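Local coordinates for sensor protein (Shewanella sp. W3-18-1, PDB 3MYF) that probably relays phosphoryl groups as the histidine phosphotransfer (Hpt) domain of a hybrid sensor histidine kinase, at residues K27-L30 against D31-P34; L74-E77 against I78-L82. All blocks are in the same frame, centred on the assembly; numbering follows the deposited sequence.

Contact 1 (K27-L30 against D31-P34); sequences KMLL and DSLP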
loop_
_atom_site.group_PDB
_atom_site.type_symbol
_atom_site.label_atom_id
_atom_site.label_comp_id
_atom_site.label_asym_id
_atom_site.label_seq_id
_atom_site.Cartn_x
_atom_site.Cartn_y
_atom_site.Cartn_z
ATOM N N LYS A 27 -2.323 -5.354 -5.305
ATOM C CA LYS A 27 -3.394 -4.356 -5.118
ATOM C C LYS A 27 -2.862 -3.120 -4.372
ATOM O O LYS A 27 -3.118 -1.987 -4.792
ATOM C CB LYS A 27 -4.605 -4.945 -4.392
ATOM C CG LYS A 27 -5.558 -5.771 -5.263
ATOM C CD LYS A 27 -6.622 -6.465 -4.437
ATOM C CE LYS A 27 -7.592 -7.269 -5.326
ATOM N NZ LYS A 27 -8.575 -8.071 -4.545
HETATM N N MSE A 28 -2.112 -3.358 -3.292
HETATM C CA MSE A 28 -1.599 -2.279 -2.448
HETATM C C MSE A 28 -0.575 -1.445 -3.203
HETATM O O MSE A 28 -0.551 -0.225 -3.076
HETATM C CB MSE A 28 -0.992 -2.826 -1.150
HETATM C CG MSE A 28 -1.972 -3.591 -0.248
HETATM SE SE MSE A 28 -1.244 -3.923 1.529
HETATM C CE MSE A 28 -2.225 -5.500 2.050
ATOM N N LEU A 29 0.271 -2.110 -3.990
ATOM C CA LEU A 29 1.249 -1.396 -4.808
ATOM C C LEU A 29 0.544 -0.490 -5.824
ATOM O O LEU A 29 0.849 0.697 -5.900
ATOM C CB LEU A 29 2.186 -2.381 -5.513
ATOM C CG LEU A 29 3.241 -1.815 -6.463
ATOM C CD1 LEU A 29 4.234 -1.003 -5.626
ATOM C CD2 LEU A 29 3.958 -2.906 -7.190
ATOM N N LEU A 30 -0.412 -1.045 -6.565
ATOM C CA LEU A 30 -1.145 -0.310 -7.587
ATOM C C LEU A 30 -1.871 0.916 -7.022
ATOM O O LEU A 30 -1.826 1.992 -7.616
ATOM C CB LEU A 30 -2.120 -1.228 -8.347
ATOM C CG LEU A 30 -3.012 -0.567 -9.414
ATOM C CD1 LEU A 30 -2.177 -0.029 -10.556
ATOM C CD2 LEU A 30 -4.122 -1.535 -9.948
ATOM N N ASP A 31 -2.550 0.759 -5.883
ATOM C CA ASP A 31 -3.240 1.883 -5.269
ATOM C C ASP A 31 -2.255 3.023 -4.966
ATOM O O ASP A 31 -2.593 4.191 -5.127
ATOM C CB ASP A 31 -3.967 1.460 -3.984
ATOM C CG ASP A 31 -4.893 2.553 -3.440
ATOM O OD1 ASP A 31 -5.696 3.112 -4.225
ATOM O OD2 ASP A 31 -4.850 2.837 -2.216
ATOM N N SER A 32 -1.044 2.661 -4.557
ATOM C CA SER A 32 -0.036 3.633 -4.099
ATOM C C SER A 32 0.780 4.253 -5.244
ATOM O O SER A 32 1.410 5.283 -5.064
ATOM C CB SER A 32 0.921 2.958 -3.118
ATOM O OG SER A 32 1.828 2.111 -3.818
ATOM N N LEU A 33 0.760 3.635 -6.420
ATOM C CA LEU A 33 1.656 4.074 -7.501
ATOM C C LEU A 33 1.369 5.477 -8.089
ATOM O O LEU A 33 2.315 6.209 -8.370
ATOM C CB LEU A 33 1.768 3.013 -8.603
ATOM C CG LEU A 33 2.783 1.897 -8.362
ATOM C CD1 LEU A 33 2.692 0.856 -9.481
ATOM C CD2 LEU A 33 4.191 2.481 -8.296
ATOM N N PRO A 34 0.085 5.863 -8.280
ATOM C CA PRO A 34 -0.062 7.200 -8.866
ATOM C C PRO A 34 0.536 8.323 -7.990
ATOM O O PRO A 34 1.199 9.220 -8.538
ATOM C CB PRO A 34 -1.576 7.331 -9.062
ATOM C CG PRO A 34 -2.010 5.896 -9.274
ATOM C CD PRO A 34 -1.212 5.154 -8.253
#
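K27 O accepts a bond from D31 N at 3.0 Å, with a nearly straight N-H...O angle of 165°, and this regular i to i+4 turn of helix 19-46 becomes less regular over the next residues. S32 N gives a longer bond to M28 O, 3.3 Å, and a weak one to L29 O. P34 has no N-H to offer L30 O; instead its CD sits 3.3 Å from L30 O. That oxygen takes the amide of L33, three residues on, and the donor stands well above the carbonyl plane.

S32 adds a side-chain bond at this point. Its hydroxyl folds back over the preceding turn and gives a bond of 2.7 Å from OG to L29 O. A first torsion of 75° sets OG between the backbone N and the carbonyl carbon, facing that oxygen. OG comes in from the side of the carbonyl, at a C=O...O angle of 123°. With an alanine here, L29 O would probably lose its hydroxyl donor at the kink and lean more on the weak bond from S32 N.

L29 and L33 cross obliquely on the inner side of the helix. CG of L29 meets CD1 of L33 at 4.1 Å, and CG of L33 lies 3.4 Å from L29 O. L29 goes on to pack on L59 and A62 of helix 49-63. L33 and L30 lie against helix 92-116. M28, a selenomethionine with two conformers, packs in the one described on M25 of the second subunit, and L29 also touches M28 of that subunit.

The arrangement is a proline kink. It falls in a long helix of the antiparallel four-helix bundle that characterises Hpt domains.

Contact 2 (L74-E77 against I78-L82); sequences LCQE and IESAL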
loop_
_atom_site.group_PDB
_atom_site.type_symbol
_atom_site.label_atom_id
_atom_site.label_comp_id
_atom_site.label_asym_id
_atom_site.label_seq_id
_atom_site.Cartn_x
_atom_site.Cartn_y
_atom_site.Cartn_z
ATOM N N LEU A 74 16.299 -0.469 -9.994
ATOM C CA LEU A 74 16.371 0.995 -10.130
ATOM C C LEU A 74 16.234 1.665 -8.769
ATOM O O LEU A 74 17.003 2.597 -8.457
ATOM C CB LEU A 74 15.328 1.504 -11.138
ATOM C CG LEU A 74 15.640 1.144 -12.621
ATOM C CD1 LEU A 74 14.506 1.570 -13.522
ATOM C CD2 LEU A 74 16.956 1.752 -13.154
ATOM N N CYS A 75 15.299 1.179 -7.945
ATOM C CA CYS A 75 15.133 1.720 -6.581
ATOM C C CYS A 75 16.383 1.487 -5.737
ATOM O O CYS A 75 16.784 2.366 -4.987
ATOM C CB CYS A 75 13.893 1.161 -5.876
ATOM S SG CYS A 75 12.349 1.818 -6.511
ATOM N N GLN A 76 17.007 0.319 -5.888
ATOM C CA GLN A 76 18.242 0.025 -5.161
ATOM C C GLN A 76 19.371 1.015 -5.531
ATOM O O GLN A 76 20.000 1.570 -4.634
ATOM C CB GLN A 76 18.690 -1.425 -5.383
ATOM C CG GLN A 76 19.744 -1.936 -4.396
ATOM C CD GLN A 76 21.160 -1.443 -4.686
ATOM O OE1 GLN A 76 21.553 -1.235 -5.848
ATOM N NE2 GLN A 76 21.946 -1.267 -3.621
ATOM N N GLU A 77 19.614 1.212 -6.832
ATOM C CA GLU A 77 20.679 2.123 -7.312
ATOM C C GLU A 77 20.415 3.557 -6.834
ATOM O O GLU A 77 21.327 4.245 -6.336
ATOM C CB GLU A 77 20.725 2.145 -8.840
ATOM C CG GLU A 77 21.100 0.855 -9.561
ATOM C CD GLU A 77 20.756 0.930 -11.046
ATOM O OE1 GLU A 77 21.041 -0.042 -11.768
ATOM O OE2 GLU A 77 20.177 1.963 -11.491
ATOM N N ILE A 78 19.164 3.991 -6.982
ATOM C CA ILE A 78 18.769 5.358 -6.641
ATOM C C ILE A 78 18.865 5.574 -5.129
ATOM O O ILE A 78 19.531 6.521 -4.682
ATOM C CB ILE A 78 17.357 5.732 -7.193
ATOM C CG1 ILE A 78 17.375 5.757 -8.734
ATOM C CG2 ILE A 78 16.925 7.105 -6.668
ATOM C CD1 ILE A 78 15.996 5.710 -9.420
ATOM N N GLU A 79 18.228 4.697 -4.348
ATOM C CA GLU A 79 18.301 4.787 -2.888
ATOM C C GLU A 79 19.729 4.788 -2.363
ATOM O O GLU A 79 20.071 5.663 -1.577
ATOM C CB GLU A 79 17.487 3.693 -2.179
ATOM C CG GLU A 79 17.492 3.834 -0.654
ATOM C CD GLU A 79 16.447 3.003 0.056
ATOM O OE1 GLU A 79 15.720 2.224 -0.602
ATOM O OE2 GLU A 79 16.339 3.153 1.290
ATOM N N SER A 80 20.549 3.815 -2.771
ATOM C CA SER A 80 21.951 3.751 -2.342
ATOM C C SER A 80 22.668 5.055 -2.669
ATOM O O SER A 80 23.329 5.642 -1.827
ATOM C CB SER A 80 22.692 2.571 -3.002
ATOM O OG SER A 80 22.063 1.342 -2.707
ATOM N N ALA A 81 22.524 5.517 -3.912
ATOM C CA ALA A 81 23.151 6.794 -4.324
ATOM C C ALA A 81 22.695 8.002 -3.481
ATOM O O ALA A 81 23.519 8.793 -3.022
ATOM C CB ALA A 81 22.936 7.051 -5.823
ATOM N N LEU A 82 21.396 8.133 -3.246
ATOM C CA LEU A 82 20.871 9.225 -2.407
ATOM C C LEU A 82 21.419 9.147 -0.988
ATOM O O LEU A 82 21.684 10.175 -0.363
ATOM C CB LEU A 82 19.342 9.221 -2.381
ATOM C CG LEU A 82 18.646 9.657 -3.670
ATOM C CD1 LEU A 82 17.151 9.313 -3.582
ATOM C CD2 LEU A 82 18.870 11.161 -3.930
#
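Q76 and S80 meet one turn apart on the exposed side of helix 69-83. S80 OG and S80 N both bond to Q76 O, at 2.8 Å and 3.0 Å, and they reach it from opposite faces of the carbonyl plane. The hydroxyl is placed there by a first torsion of -58°, with OG beside its own backbone N. S80 has two conformers, and this bond belongs to the one described.

The side chain of Q76 starts out away from S80. It then bends at its second torsion, -77°, and the amide swings round to the serine. In the same S80 conformer, NE2 of Q76 comes within 2.8 Å of S80 OG, but the angle is poor and the pair is not hydrogen-bonded. CD of Q76 stays farther off.

The backbone is regular alpha helix here, one of the helices of the Hpt four-helix bundle. I78 N bonds to L74 O, E79 N to C75 O and A81 N to E77 O.

On another side of the helix, I78 lies along the turn before it. Its CG1 is 3.2 Å from L74 O, and CD1 continues past the same oxygen at 3.4 Å. The CG1-CD1 branch thus lies over the L74 carbonyl oxygen; the I78 side chain also packs on E94 and L98 of helix 92-116. CB of E79 rests 3.2 Å from C75 O, while its extended chain carries the carboxylate to helix 49-63. There OE1 is hydrogen-bonded to ND1 of H60, and the side chain also packs on H57. E77, extended beyond CG, turns back along the helix to a salt bridge with R73.

Overall arrangement
Contact 1 comes first along the chain, on helix 19-46, and contact 2 follows on helix 69-83. Their centres are 20 Å apart, on opposite sides of the chain's centre, and their nearest atoms stay about 8 Å apart. Helix 49-63 comes between them in sequence and is touched by both. Both contacts also pack on helix 92-116. A kinked segment in contact 1 and a regular one in contact 2 thus belong to one bundle. Contact 2 lies beside H57 of helix 49-63, probably the phosphoacceptor, as in other Hpt domains. Contact 1 faces the second subunit, whereas contact 2 is touched by no other chain of the assembly.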